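Local coordinates for PA14 domain-containing protein (PDB 6QDI) that probably senses biomass polysaccharides outside the cell through tandem calcium-binding PA14 domains, as part of a membrane-bound RsgI-type anti-sigma factor, at residues 8-13 with 37-42; 12-17 with 44-49; 28-33 with 117-122; 112-117 with 183-188. All coordinates share one frame; numbering follows the deposited sequence.

Interaction 1 of 4, residues 8-13 with 37-42; sequences YFDNID and KEIRND. With CA (calcium ion), chain G.
Asp-10 OD1 accepts the backbone N-H of Arg-40 at 2.8 Å (150° at the hydrogen), using the lone pair on the side of OD2. A water bonded to calcium also donates to OD1, and its second hydrogen goes to Arg-40 O, so one carboxylate oxygen holds both the N-H and, through water, the C=O of the same residue. OD2 is tied by another water to Glu-38 O.

Calcium joins the segments more directly. Asp-10 O binds calcium at 2.4 Å, whereas the Asp-10 carboxylate acts from the second shell through the shared water; Asp-42 OD1 and OD2 chelate the ion at 2.5 Å each. Ser-44 completes the protein ligands, and Asn-11 OD1 accepts from a further calcium-bound water.

The apolar part rests on Ile-39. Its CG1 stands anti to the carbonyl carbon (chi1 -67°), and CD1 beyond it lies 3.9 Å from Tyr-8 CB and 3.6 Å from Phe-9 O.

The guanidinium of Arg-40 turns to the second PA14 domain, forming a salt bridge with Asp-176. Residues 8-9 end strand 4-9, flanked in its sheet by strands 17-23 and 44-53, and the loop 37-42 leads into strand 44-53.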
# COMPACT_ATOMS: atom_id res chain seq x y z
N TYR A 8 -2.69 7.94 -1.55
CA TYR A 8 -3.45 6.72 -1.59
C TYR A 8 -2.60 5.57 -2.08
O TYR A 8 -1.97 5.65 -3.15
CB TYR A 8 -4.70 6.90 -2.54
CG TYR A 8 -5.74 7.84 -1.96
CD1 TYR A 8 -5.53 9.22 -1.92
CD2 TYR A 8 -6.91 7.34 -1.43
CE1 TYR A 8 -6.44 10.08 -1.34
CE2 TYR A 8 -7.85 8.18 -0.84
CZ TYR A 8 -7.60 9.54 -0.79
OH TYR A 8 -8.58 10.33 -0.20
N PHE A 9 -2.62 4.48 -1.30
CA PHE A 9 -1.76 3.33 -1.49
C PHE A 9 -2.59 2.10 -1.77
O PHE A 9 -3.68 1.91 -1.20
CB PHE A 9 -0.92 3.10 -0.23
CG PHE A 9 0.00 4.25 0.08
CD1 PHE A 9 1.30 4.27 -0.41
CD2 PHE A 9 -0.39 5.29 0.91
CE1 PHE A 9 2.14 5.34 -0.14
CE2 PHE A 9 0.46 6.36 1.18
CZ PHE A 9 1.72 6.35 0.66
N ASP A 10 -2.06 1.22 -2.61
CA ASP A 10 -2.77 0.05 -3.09
C ASP A 10 -2.76 -1.11 -2.11
O ASP A 10 -3.39 -2.11 -2.39
CB ASP A 10 -2.19 -0.44 -4.44
CG ASP A 10 -3.21 -0.53 -5.58
OD1 ASP A 10 -4.34 -0.17 -5.46
OD2 ASP A 10 -2.76 -0.83 -6.75
N ASN A 11 -2.03 -1.01 -1.01
CA ASN A 11 -1.92 -2.08 -0.01
C ASN A 11 -2.45 -1.60 1.34
O ASN A 11 -2.71 -0.40 1.53
CB ASN A 11 -0.44 -2.50 0.12
CG ASN A 11 0.07 -3.10 -1.16
OD1 ASN A 11 -0.63 -3.86 -1.83
ND2 ASN A 11 1.33 -2.85 -1.45
N ILE A 12 -2.54 -2.50 2.31
CA ILE A 12 -3.03 -2.13 3.66
C ILE A 12 -2.03 -1.35 4.49
O ILE A 12 -2.40 -0.84 5.54
CB ILE A 12 -3.48 -3.35 4.48
CG1 ILE A 12 -2.34 -4.32 4.80
CG2 ILE A 12 -4.63 -4.09 3.76
CD1 ILE A 12 -2.62 -5.19 6.00
N ASP A 13 -0.78 -1.27 4.05
CA ASP A 13 0.35 -0.86 4.91
C ASP A 13 1.09 0.34 4.36
O ASP A 13 2.30 0.46 4.57
CB ASP A 13 1.30 -2.05 5.09
CG ASP A 13 1.96 -2.50 3.79
OD1 ASP A 13 1.49 -2.05 2.70
OD2 ASP A 13 2.91 -3.29 3.88
N LYS A 37 -10.21 5.47 -8.98
CA LYS A 37 -9.98 4.51 -10.06
C LYS A 37 -8.55 3.96 -10.07
O LYS A 37 -8.32 2.85 -10.53
CB LYS A 37 -10.37 5.12 -11.39
CG LYS A 37 -9.49 6.24 -11.88
CD LYS A 37 -10.01 6.80 -13.19
CE LYS A 37 -9.07 7.81 -13.82
NZ LYS A 37 -8.82 8.99 -12.96
N GLU A 38 -7.60 4.73 -9.54
CA GLU A 38 -6.21 4.35 -9.51
C GLU A 38 -5.90 3.27 -8.48
O GLU A 38 -4.82 2.68 -8.52
CB GLU A 38 -5.31 5.56 -9.22
CG GLU A 38 -5.24 6.57 -10.35
CD GLU A 38 -6.40 7.55 -10.38
OE1 GLU A 38 -7.28 7.54 -9.48
OE2 GLU A 38 -6.44 8.38 -11.33
N ILE A 39 -6.81 3.04 -7.53
CA ILE A 39 -6.63 2.06 -6.47
C ILE A 39 -7.43 0.84 -6.86
O ILE A 39 -8.66 0.93 -7.07
CB ILE A 39 -7.12 2.66 -5.13
CG1 ILE A 39 -6.22 3.82 -4.69
CG2 ILE A 39 -7.17 1.62 -4.02
CD1 ILE A 39 -4.83 3.40 -4.24
N ARG A 40 -6.76 -0.31 -6.93
CA ARG A 40 -7.41 -1.58 -7.29
C ARG A 40 -8.60 -1.80 -6.35
O ARG A 40 -8.51 -1.66 -5.12
CB ARG A 40 -6.40 -2.75 -7.16
CG ARG A 40 -6.95 -4.11 -7.64
CD ARG A 40 -6.69 -4.29 -9.13
NE ARG A 40 -5.26 -4.26 -9.21
CZ ARG A 40 -4.46 -5.32 -9.22
NH1 ARG A 40 -4.96 -6.51 -9.24
NH2 ARG A 40 -3.13 -5.14 -9.17
N ASN A 41 -9.71 -2.24 -6.93
CA ASN A 41 -10.97 -2.43 -6.19
C ASN A 41 -11.00 -3.82 -5.56
O ASN A 41 -11.83 -4.65 -5.91
CB ASN A 41 -12.18 -2.22 -7.12
CG ASN A 41 -13.45 -2.19 -6.36
OD1 ASN A 41 -13.45 -1.90 -5.15
ND2 ASN A 41 -14.56 -2.41 -7.06
N ASP A 42 -10.10 -4.03 -4.61
CA ASP A 42 -9.94 -5.33 -3.98
C ASP A 42 -10.16 -5.30 -2.47
O ASP A 42 -9.94 -6.32 -1.80
CB ASP A 42 -8.57 -5.94 -4.27
CG ASP A 42 -7.42 -5.14 -3.67
OD1 ASP A 42 -7.66 -4.11 -3.06
OD2 ASP A 42 -6.25 -5.57 -3.80
CA CA G . -5.20 -3.66 -2.66
O HOH W 1 -6.01 -1.77 -3.85
O HOH W 2 -3.93 0.09 -8.98
O HOH W 3 -3.23 -4.90 -1.86
O HOH W 4 -3.91 -4.00 -4.75

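Interaction 2 of 4, residues 12-17 with 44-49; sequences IDLTNF and SYSVRW. With CA (calcium ion), chain G.
Leu-14 N donates to Ser-46 OG at 2.8 Å, the direct hydrogen bond between the loop 12-17 and strand 44-49, somewhat bent at 142°. Around it Leu-14 closes over the strand: CD2 lies 3.6 Å from Ser-46 OG and equally near Val-47 O, while CD1 reaches Arg-48 NH2 at 3.7 Å, the two side chains crossing at about a right angle. At the other end Ile-12 CG2 rests on Ser-44 CB (3.7 Å).

The next shell fixes these groups. Ser-46 OG sits between its backbone N and carbonyl carbon (chi1 57°), where it is also hydrogen-bonded to Asn-11 O; the hydroxyl thus bridges two backbone groups, Leu-14 N and Asn-11 O. Arg-48 NH1 donates to a water lying in the guanidinium plane at its edge, and that water donates to Leu-14 O, while NE forms a salt bridge with Glu-109. Ser-44 is anchored by calcium, which takes both its O (2.3 Å) and its OG (2.5 Å). Within the loop, Thr-15 OG1 donates to Asp-13 OD1 at 2.6 Å, on the syn side but 28° out of the carboxylate plane.

Asp-13 OD2 continues to Arg-274 of the second PA14 domain. The loop connects antiparallel strands 4-9 and 17-23, while strand 44-53 runs between strands 4-9 and 104-113 in the same sheet.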
# COMPACT_ATOMS: atom_id res chain seq x y z
N ILE A 12 -2.54 -2.50 2.31
CA ILE A 12 -3.03 -2.13 3.66
C ILE A 12 -2.03 -1.35 4.49
O ILE A 12 -2.40 -0.84 5.54
CB ILE A 12 -3.48 -3.35 4.48
CG1 ILE A 12 -2.34 -4.32 4.80
CG2 ILE A 12 -4.63 -4.09 3.76
CD1 ILE A 12 -2.62 -5.19 6.00
N ASP A 13 -0.78 -1.27 4.05
CA ASP A 13 0.35 -0.86 4.91
C ASP A 13 1.09 0.34 4.36
O ASP A 13 2.30 0.46 4.57
CB ASP A 13 1.30 -2.05 5.09
CG ASP A 13 1.96 -2.50 3.79
OD1 ASP A 13 1.49 -2.05 2.70
OD2 ASP A 13 2.91 -3.29 3.88
N LEU A 14 0.40 1.22 3.65
CA LEU A 14 1.02 2.49 3.20
C LEU A 14 2.20 2.21 2.27
O LEU A 14 3.20 2.95 2.27
CB LEU A 14 1.37 3.39 4.38
CG LEU A 14 0.19 3.69 5.32
CD1 LEU A 14 0.72 4.22 6.64
CD2 LEU A 14 -0.81 4.62 4.68
N THR A 15 2.06 1.17 1.45
CA THR A 15 3.00 0.87 0.40
C THR A 15 2.25 0.77 -0.94
O THR A 15 1.06 0.49 -1.00
CB THR A 15 3.79 -0.40 0.66
OG1 THR A 15 2.95 -1.55 0.58
CG2 THR A 15 4.55 -0.34 1.95
N ASN A 16 3.04 1.01 -2.00
CA ASN A 16 2.59 0.99 -3.39
C ASN A 16 1.66 2.16 -3.69
O ASN A 16 0.44 2.01 -3.86
CB ASN A 16 2.03 -0.36 -3.82
CG ASN A 16 2.06 -0.51 -5.29
OD1 ASN A 16 2.73 0.27 -5.99
ND2 ASN A 16 1.44 -1.54 -5.79
N PHE A 17 2.24 3.34 -3.72
CA PHE A 17 1.56 4.58 -4.02
C PHE A 17 0.91 4.58 -5.39
O PHE A 17 1.57 4.21 -6.37
CB PHE A 17 2.59 5.72 -3.94
CG PHE A 17 2.06 7.04 -4.39
CD1 PHE A 17 1.35 7.87 -3.54
CD2 PHE A 17 2.29 7.47 -5.68
CE1 PHE A 17 0.87 9.11 -3.98
CE2 PHE A 17 1.78 8.68 -6.13
CZ PHE A 17 1.11 9.51 -5.27
N SER A 44 -8.43 -3.78 -0.15
CA SER A 44 -7.20 -3.63 0.65
C SER A 44 -6.47 -2.37 0.23
O SER A 44 -5.88 -2.33 -0.85
CB SER A 44 -6.31 -4.84 0.54
OG SER A 44 -5.96 -5.16 -0.77
N TYR A 45 -6.52 -1.31 1.04
CA TYR A 45 -5.90 -0.05 0.64
C TYR A 45 -5.64 0.78 1.88
O TYR A 45 -6.07 0.43 2.98
CB TYR A 45 -6.78 0.71 -0.41
CG TYR A 45 -8.19 0.98 0.04
CD1 TYR A 45 -8.48 2.07 0.83
CD2 TYR A 45 -9.24 0.13 -0.32
CE1 TYR A 45 -9.79 2.33 1.27
CE2 TYR A 45 -10.54 0.38 0.11
CZ TYR A 45 -10.79 1.47 0.91
OH TYR A 45 -12.06 1.73 1.38
N SER A 46 -4.89 1.86 1.70
CA SER A 46 -4.55 2.69 2.84
C SER A 46 -4.29 4.10 2.34
O SER A 46 -4.10 4.32 1.13
CB SER A 46 -3.36 2.09 3.62
OG SER A 46 -2.21 1.91 2.77
N VAL A 47 -4.33 5.06 3.26
CA VAL A 47 -4.21 6.47 2.94
C VAL A 47 -3.43 7.16 4.02
O VAL A 47 -3.59 6.87 5.23
CB VAL A 47 -5.62 7.13 2.82
CG1 VAL A 47 -5.48 8.52 2.22
CG2 VAL A 47 -6.58 6.30 2.00
N ARG A 48 -2.59 8.12 3.61
CA ARG A 48 -1.97 9.05 4.54
C ARG A 48 -2.37 10.47 4.14
O ARG A 48 -2.18 10.88 3.00
CB ARG A 48 -0.46 8.98 4.54
CG ARG A 48 0.19 9.95 5.51
CD ARG A 48 1.70 9.91 5.46
NE ARG A 48 2.22 8.64 5.89
CZ ARG A 48 2.88 7.78 5.12
NH1 ARG A 48 3.03 7.95 3.84
NH2 ARG A 48 3.32 6.63 5.68
N TRP A 49 -2.92 11.20 5.11
CA TRP A 49 -3.19 12.63 4.95
C TRP A 49 -2.18 13.45 5.71
O TRP A 49 -1.88 13.17 6.89
CB TRP A 49 -4.59 13.00 5.45
CG TRP A 49 -5.69 12.53 4.56
CD1 TRP A 49 -6.14 13.12 3.44
CD2 TRP A 49 -6.50 11.35 4.74
NE1 TRP A 49 -7.15 12.41 2.89
CE2 TRP A 49 -7.40 11.32 3.67
CE3 TRP A 49 -6.52 10.31 5.70
CZ2 TRP A 49 -8.32 10.31 3.54
CZ3 TRP A 49 -7.48 9.30 5.54
CH2 TRP A 49 -8.33 9.31 4.47
CA CA G . -5.20 -3.66 -2.66
O HOH W 5 4.30 5.36 3.17
O HOH W 4 -3.91 -4.00 -4.75
O HOH W 3 -3.23 -4.90 -1.86
O HOH W 1 -6.01 -1.77 -3.85

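Interaction 3 of 4, residues 28-33 with 117-122; sequences FFWGVN and GFVKLE
Trp-30 meets strand 117-122 through CB and through the CE3-CZ3 part of its indole. CB lies 3.6 Å from Gly-117 O, the acceptor of the Trp-30 N-H; CG stands anti to the carbonyl carbon (chi1 -69°); farther out, CE3 is 3.9 Å from that same carbonyl oxygen, and CZ3 meets Val-119 CG1 at 4.1 Å. The indole and Val-119 run alongside in the same direction, and Phe-28 CB covers one indole face near the rim.

The backbones are antiparallel. Phe-28 and Val-119 form a hydrogen-bonded pair, Phe-28 N to Val-119 O 2.9 Å and Val-119 N to Phe-28 O 3.0 Å, followed by Phe-29 and Phe-118 as a non-hydrogen-bonded pair. Their side chains lie on the sheet face opposite Phe-28 and Val-119. The two rings are nearly parallel, planes 6° apart, but displaced until little of either ring faces the other, with centroids separated by 5.9 Å; the closer touch is Phe-29 CD2 on Phe-118 CB. A type II' turn begins at Trp-30, with Gly-31 at its positive-phi corner.

The contact joins edge strand 27-31 to strand 117-125 just after calcium ligand Asn-116, and its chemistry is that of backbone hydrogen bonds and apolar packing on both faces, without a charged pair.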
# COMPACT_ATOMS: atom_id res chain seq x y z
N PHE A 28 -15.04 10.29 4.81
CA PHE A 28 -15.14 9.34 3.71
C PHE A 28 -15.90 8.10 4.11
O PHE A 28 -15.70 7.56 5.20
CB PHE A 28 -13.75 8.91 3.22
CG PHE A 28 -13.06 10.00 2.48
CD1 PHE A 28 -13.41 10.27 1.19
CD2 PHE A 28 -12.06 10.76 3.05
CE1 PHE A 28 -12.81 11.28 0.47
CE2 PHE A 28 -11.44 11.79 2.33
CZ PHE A 28 -11.83 12.05 1.05
N PHE A 29 -16.74 7.66 3.20
CA PHE A 29 -17.42 6.41 3.35
C PHE A 29 -17.35 5.73 1.99
O PHE A 29 -17.98 6.22 1.03
CB PHE A 29 -18.87 6.61 3.79
CG PHE A 29 -19.60 5.34 4.02
CD1 PHE A 29 -20.09 4.55 2.92
CD2 PHE A 29 -19.86 4.87 5.29
CE1 PHE A 29 -20.75 3.38 3.12
CE2 PHE A 29 -20.56 3.71 5.46
CZ PHE A 29 -20.98 2.97 4.38
N TRP A 30 -16.56 4.66 1.89
CA TRP A 30 -16.26 4.04 0.60
C TRP A 30 -17.03 2.75 0.34
O TRP A 30 -16.97 2.21 -0.77
CB TRP A 30 -14.75 3.82 0.48
CG TRP A 30 -13.98 5.07 0.35
CD1 TRP A 30 -14.12 6.03 -0.62
CD2 TRP A 30 -12.92 5.52 1.18
NE1 TRP A 30 -13.23 7.04 -0.43
CE2 TRP A 30 -12.45 6.74 0.66
CE3 TRP A 30 -12.31 5.02 2.33
CZ2 TRP A 30 -11.40 7.45 1.22
CZ3 TRP A 30 -11.25 5.75 2.90
CH2 TRP A 30 -10.83 6.93 2.35
N GLY A 31 -17.74 2.23 1.36
CA GLY A 31 -18.43 0.98 1.15
C GLY A 31 -17.39 -0.08 0.90
O GLY A 31 -16.31 -0.06 1.47
N VAL A 32 -17.71 -0.98 -0.02
CA VAL A 32 -16.76 -2.02 -0.40
C VAL A 32 -16.01 -1.66 -1.66
O VAL A 32 -15.30 -2.52 -2.21
CB VAL A 32 -17.39 -3.43 -0.52
CG1 VAL A 32 -17.86 -3.88 0.85
CG2 VAL A 32 -18.52 -3.48 -1.52
N ASN A 33 -16.14 -0.44 -2.16
CA ASN A 33 -15.44 -0.03 -3.38
C ASN A 33 -14.25 0.81 -3.08
O ASN A 33 -14.06 1.27 -1.98
CB ASN A 33 -16.37 0.73 -4.27
CG ASN A 33 -17.39 -0.18 -4.87
OD1 ASN A 33 -17.06 -1.32 -5.30
ND2 ASN A 33 -18.62 0.24 -4.85
N GLY A 117 -15.07 0.35 4.17
CA GLY A 117 -14.03 1.28 4.53
C GLY A 117 -14.64 2.65 4.77
O GLY A 117 -15.38 3.13 3.94
N PHE A 118 -14.31 3.25 5.93
CA PHE A 118 -14.75 4.60 6.22
C PHE A 118 -13.78 5.24 7.22
O PHE A 118 -13.17 4.54 8.03
CB PHE A 118 -16.21 4.67 6.69
CG PHE A 118 -16.57 3.79 7.85
CD1 PHE A 118 -16.23 4.15 9.15
CD2 PHE A 118 -17.37 2.68 7.66
CE1 PHE A 118 -16.62 3.36 10.24
CE2 PHE A 118 -17.80 1.91 8.74
CZ PHE A 118 -17.42 2.24 10.01
N VAL A 119 -13.73 6.57 7.20
CA VAL A 119 -12.94 7.31 8.15
C VAL A 119 -13.47 8.74 8.19
O VAL A 119 -13.65 9.39 7.14
CB VAL A 119 -11.44 7.24 7.85
CG1 VAL A 119 -11.04 7.73 6.48
CG2 VAL A 119 -10.64 7.96 8.92
N LYS A 120 -13.73 9.22 9.38
CA LYS A 120 -14.28 10.56 9.58
C LYS A 120 -13.59 11.22 10.76
O LYS A 120 -13.55 10.62 11.85
CB LYS A 120 -15.79 10.45 9.89
CG LYS A 120 -16.58 11.72 10.03
CD LYS A 120 -18.09 11.42 10.13
CE LYS A 120 -18.95 12.49 10.76
NZ LYS A 120 -20.36 12.20 10.45
N LEU A 121 -13.07 12.43 10.55
CA LEU A 121 -12.37 13.22 11.60
C LEU A 121 -13.21 14.43 12.01
O LEU A 121 -13.47 15.32 11.18
CB LEU A 121 -11.01 13.70 11.08
CG LEU A 121 -10.20 14.52 12.07
CD1 LEU A 121 -9.74 13.69 13.25
CD2 LEU A 121 -9.06 15.19 11.33
N GLU A 122 -13.56 14.43 13.29
CA GLU A 122 -14.30 15.54 13.91
C GLU A 122 -13.45 16.16 14.98
O GLU A 122 -12.48 15.57 15.49
CB GLU A 122 -15.63 15.04 14.52
CG GLU A 122 -16.61 14.48 13.50
CD GLU A 122 -17.73 13.79 14.21
OE1 GLU A 122 -17.59 12.60 14.50
OE2 GLU A 122 -18.70 14.48 14.62

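Interaction 4 of 4, residues 112-117 with 183-188; sequences NNTGNG and WGVGSP. With CA (calcium ion), chain D.
Asn-113 OD1 takes the Val-185 N-H at 2.9 Å (160° at the hydrogen) on an in-plane lone pair, linking the first PA14 domain to the second. Asn-113 CG is anti to its backbone N (chi1 -177°), and ND2 is held by Asn-86. The neighbouring Thr-114 offers CG2, which lies 3.4 Å from Gly-186 N and 3.8 Å from Val-185 CG2, while OG1 donates to Asn-113 O.

The facing residues form a type II' turn from Trp-183 to Gly-186, closed by Gly-186 N to Trp-183 O. Gly-184 has positive phi, and its CA lies 3.4 Å from Asn-113 OD1, a close approach that its lack of a side chain permits.

Behind these residues Asn-112 OD1 binds calcium at 2.4 Å in a site that also takes Thr-114 O (2.3 Å) and Asn-116 O (2.4 Å), with Asp-68 and Asn-69 completing its protein ligands. Asn-112 ND2 donates almost straight (173°) to Gly-115 O, which lies in the amide plane; chelation and this bond together fix the amide's rotation.

Chemically this is a small interdomain contact, one neutral hydrogen bond beside a methyl that rests on the turn backbone and on Val-185 CG2. Calcium is likely to order the loop that presents it, without itself binding residues 183-188.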
# COMPACT_ATOMS: atom_id res chain seq x y z
N ASN A 112 -7.94 0.13 5.15
CA ASN A 112 -9.04 -0.82 5.02
C ASN A 112 -8.46 -2.18 4.74
O ASN A 112 -7.69 -2.35 3.80
CB ASN A 112 -10.03 -0.43 3.94
CG ASN A 112 -11.28 -1.28 4.01
OD1 ASN A 112 -11.57 -1.82 5.07
ND2 ASN A 112 -12.04 -1.41 2.92
N ASN A 113 -8.86 -3.18 5.55
CA ASN A 113 -8.44 -4.56 5.38
C ASN A 113 -9.70 -5.43 5.22
O ASN A 113 -10.09 -6.13 6.16
CB ASN A 113 -7.61 -5.01 6.56
CG ASN A 113 -7.06 -6.41 6.41
OD1 ASN A 113 -7.12 -7.04 5.39
ND2 ASN A 113 -6.50 -6.89 7.47
N THR A 114 -10.28 -5.37 4.02
CA THR A 114 -11.52 -6.04 3.57
C THR A 114 -12.78 -5.34 4.08
O THR A 114 -12.78 -4.62 5.10
CB THR A 114 -11.61 -7.54 3.89
OG1 THR A 114 -11.93 -7.79 5.27
CG2 THR A 114 -10.34 -8.26 3.49
N GLY A 115 -13.86 -5.58 3.37
CA GLY A 115 -15.16 -5.08 3.76
C GLY A 115 -15.28 -3.59 3.60
O GLY A 115 -14.58 -2.95 2.81
N ASN A 116 -16.22 -3.04 4.34
CA ASN A 116 -16.48 -1.62 4.33
C ASN A 116 -15.20 -0.86 4.71
O ASN A 116 -14.39 -1.33 5.51
CB ASN A 116 -17.57 -1.28 5.36
CG ASN A 116 -18.32 0.03 5.06
OD1 ASN A 116 -17.99 0.80 4.15
ND2 ASN A 116 -19.33 0.29 5.89
N GLY A 117 -15.07 0.35 4.17
CA GLY A 117 -14.03 1.28 4.53
C GLY A 117 -14.64 2.65 4.77
O GLY A 117 -15.38 3.13 3.94
N TRP A 183 -2.14 -7.53 0.92
CA TRP A 183 -3.59 -7.49 0.87
C TRP A 183 -4.22 -7.62 2.26
O TRP A 183 -5.45 -7.64 2.34
CB TRP A 183 -4.14 -8.62 0.00
CG TRP A 183 -3.66 -8.66 -1.42
CD1 TRP A 183 -4.15 -7.94 -2.47
CD2 TRP A 183 -2.64 -9.52 -1.96
NE1 TRP A 183 -3.45 -8.26 -3.62
CE2 TRP A 183 -2.54 -9.25 -3.33
CE3 TRP A 183 -1.82 -10.52 -1.41
CZ2 TRP A 183 -1.67 -9.96 -4.19
CZ3 TRP A 183 -0.92 -11.17 -2.24
CH2 TRP A 183 -0.87 -10.89 -3.60
N GLY A 184 -3.43 -7.78 3.32
CA GLY A 184 -4.03 -8.22 4.58
C GLY A 184 -4.71 -9.54 4.36
O GLY A 184 -4.09 -10.48 3.85
N VAL A 185 -5.97 -9.64 4.72
CA VAL A 185 -6.75 -10.85 4.52
C VAL A 185 -7.62 -10.76 3.26
O VAL A 185 -8.42 -11.67 3.00
CB VAL A 185 -7.55 -11.25 5.78
CG1 VAL A 185 -6.60 -11.61 6.89
CG2 VAL A 185 -8.54 -10.17 6.17
N GLY A 186 -7.42 -9.73 2.44
CA GLY A 186 -8.11 -9.62 1.16
C GLY A 186 -7.48 -10.51 0.06
O GLY A 186 -6.44 -11.11 0.24
N SER A 187 -8.19 -10.52 -1.06
CA SER A 187 -7.73 -11.25 -2.24
C SER A 187 -7.24 -10.29 -3.29
O SER A 187 -7.41 -9.07 -3.19
CB SER A 187 -8.87 -12.11 -2.78
OG SER A 187 -9.20 -13.06 -1.80
N PRO A 188 -6.62 -10.80 -4.39
CA PRO A 188 -6.03 -9.86 -5.35
C PRO A 188 -7.03 -9.14 -6.23
O PRO A 188 -6.65 -8.16 -6.88
CB PRO A 188 -5.08 -10.77 -6.17
CG PRO A 188 -4.73 -11.87 -5.22
CD PRO A 188 -6.06 -12.15 -4.55
CA CA D . -12.99 -2.89 6.61

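How the interactions relate
Interactions 1 and 2 contribute to one calcium site: residues 8-13 and 37-42 supply Asp-10 and Asp-42, and residues 44-49 add Ser-44. The centres of interactions 1 and 2 are about 7 Å apart, and Phe-9 N lies 2.8 Å from Ser-46 O. Interaction 4 holds three ligands of a second calcium site and abuts the first, with Trp-183 CD1 3.4 Å from Asp-42 OD2. Since Asn-113 and Thr-114, beside the second site, touch residues 183-186 of the second domain, both sites border the interdomain interface. Interaction 3 belongs to the other sheet of the first domain. Tyr-45 OH reaches it, 3.4 Å from Trp-30 CE3, and Gly-117, shared with interaction 4, leads strand 117-122 out of the second calcium loop.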